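Local coordinates for 6-phosphofructokinase isozyme 2 (Escherichia coli, PDB 3UMO) that catalyses the ATP-dependent phosphorylation of fructose 6-phosphate to fructose 1,6-bisphosphate, the first committing step of glycolysis, and works as a homodimer, at the interface of chains A and B. Coordinates in Å, arbitrary orientation; residue numbers count along the deposited sequence, not the author numbering. Chains: chain A/B, 6-phosphofructokinase isozyme 2.

The interface of chains A and B. Residues chain A 227-228, 240, 242; chain B 227-228, 240, 242-243.
The 3-10 helix 226-228 of chain A meets its counterpart in chain B, and beside this pair the loops that follow strand 238-241 touch one another: a worked example of how a two-fold axis doubles one contact. Across this two-fold contact, each glutamine reaches to the other subunit's proline. NE2 of A:Gln228 donates to the backbone O of B:Pro227 at 2.9 Å, nearly straight at 159°, arriving in the carbonyl plane on a lone pair. B:Gln228 NE2 repeats the bond to A:Pro227 O at 2.9 Å. Both glutamines set CG anti to their own carbonyl carbon (chi1 -73° in A:Gln228) and run extended beyond it. An alanine in place of A:Gln228 has no carboxamide to reach B:Pro227 O, and would probably loosen the join between the short helices. To one side of the paired bonds along the axis the two proline side chains cross at about a right angle, CG of A:Pro227 standing 3.6 Å from CG of B:Pro227. On the opposite side, A:Val242 and B:Val242 meet tip to tip, their CG2 methyls tightly packed at 3.5 Å. Flanking the valines, B:Gln240 NE2 donates to O of B:Gln228 at 3.2 Å, from above the carbonyl plane, bracing that backbone. The centre of the patch, on the subunit face, is about 18 Å from the active-site residue B:Asp256; its ATP-binding segment also contributes to subunit contact, though the structure alone does not show whether this pair is the homodimer or a contact between dimers.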
loop_
_atom_site.group_PDB
_atom_site.type_symbol
_atom_site.label_atom_id
_atom_site.label_comp_id
_atom_site.label_asym_id
_atom_site.label_seq_id
_atom_site.Cartn_x
_atom_site.Cartn_y
_atom_site.Cartn_z
ATOM N N PRO A 227 -14.717 8.199 -16.769
ATOM C CA PRO A 227 -14.972 7.227 -17.843
ATOM C C PRO A 227 -16.388 7.313 -18.416
ATOM O O PRO A 227 -16.658 6.769 -19.486
ATOM C CB PRO A 227 -14.757 5.873 -17.152
ATOM C CG PRO A 227 -15.054 6.130 -15.716
ATOM C CD PRO A 227 -14.588 7.549 -15.451
ATOM N N GLN A 228 -17.291 8.003 -17.727
ATOM C CA GLN A 228 -18.649 8.162 -18.251
ATOM C C GLN A 228 -18.775 9.291 -19.274
ATOM O O GLN A 228 -19.853 9.516 -19.843
ATOM C CB GLN A 228 -19.649 8.333 -17.097
ATOM C CG GLN A 228 -19.872 7.035 -16.350
ATOM C CD GLN A 228 -20.712 7.189 -15.110
ATOM O OE1 GLN A 228 -20.974 8.305 -14.657
ATOM N NE2 GLN A 228 -21.134 6.062 -14.541
ATOM N N GLN A 240 -25.343 14.208 -23.259
ATOM C CA GLN A 240 -24.302 13.413 -22.640
ATOM C C GLN A 240 -23.522 12.714 -23.736
ATOM O O GLN A 240 -24.095 12.196 -24.703
ATOM C CB GLN A 240 -24.845 12.389 -21.630
ATOM C CG GLN A 240 -23.706 11.598 -20.955
ATOM C CD GLN A 240 -24.124 10.798 -19.728
ATOM O OE1 GLN A 240 -25.273 10.862 -19.282
ATOM N NE2 GLN A 240 -23.173 10.037 -19.169
ATOM N N VAL A 242 -20.519 9.789 -24.173
ATOM C CA VAL A 242 -19.759 8.733 -23.507
ATOM C C VAL A 242 -18.624 8.276 -24.425
ATOM O O VAL A 242 -18.836 8.089 -25.622
ATOM C CB VAL A 242 -20.686 7.547 -23.181
ATOM C CG1 VAL A 242 -20.004 6.528 -22.263
ATOM C CG2 VAL A 242 -21.962 8.072 -22.538
ATOM N N PRO B 227 -18.078 1.217 -15.205
ATOM C CA PRO B 227 -18.793 2.493 -15.036
ATOM C C PRO B 227 -19.425 3.005 -16.333
ATOM O O PRO B 227 -20.296 3.876 -16.289
ATOM C CB PRO B 227 -17.697 3.457 -14.547
ATOM C CG PRO B 227 -16.407 2.851 -15.028
ATOM C CD PRO B 227 -16.627 1.353 -14.969
ATOM N N GLN B 228 -19.002 2.463 -17.472
ATOM C CA GLN B 228 -19.572 2.881 -18.746
ATOM C C GLN B 228 -20.863 2.148 -19.079
ATOM O O GLN B 228 -21.472 2.400 -20.122
ATOM C CB GLN B 228 -18.546 2.714 -19.870
ATOM C CG GLN B 228 -17.365 3.655 -19.713
ATOM C CD GLN B 228 -16.332 3.487 -20.800
ATOM O OE1 GLN B 228 -16.239 2.431 -21.425
ATOM N NE2 GLN B 228 -15.549 4.533 -21.037
ATOM N N GLN B 240 -26.158 0.675 -26.364
ATOM C CA GLN B 240 -25.356 0.958 -25.188
ATOM C C GLN B 240 -26.189 1.703 -24.161
ATOM O O GLN B 240 -26.959 2.613 -24.485
ATOM C CB GLN B 240 -24.048 1.713 -25.482
ATOM C CG GLN B 240 -23.173 1.825 -24.202
ATOM C CD GLN B 240 -21.774 2.381 -24.432
ATOM O OE1 GLN B 240 -21.334 2.552 -25.570
ATOM N NE2 GLN B 240 -21.061 2.661 -23.335
ATOM N N VAL B 242 -25.708 3.628 -20.437
ATOM C CA VAL B 242 -24.723 4.181 -19.512
ATOM C C VAL B 242 -25.449 4.508 -18.212
ATOM O O VAL B 242 -26.551 5.046 -18.250
ATOM C CB VAL B 242 -24.099 5.456 -20.107
ATOM C CG1 VAL B 242 -22.976 5.998 -19.231
ATOM C CG2 VAL B 242 -23.587 5.154 -21.498
ATOM N N PRO B 243 -24.847 4.154 -17.061
ATOM C CA PRO B 243 -25.467 4.404 -15.755
ATOM C C PRO B 243 -25.527 5.895 -15.480
ATOM O O PRO B 243 -24.814 6.675 -16.106
ATOM C CB PRO B 243 -24.480 3.761 -14.766
ATOM C CG PRO B 243 -23.571 2.897 -15.595
ATOM C CD PRO B 243 -23.507 3.562 -16.923
HETATM O O HOH W 1 -23.139 9.011 -16.477
HETATM O O HOH W 2 -26.359 8.691 -17.691
#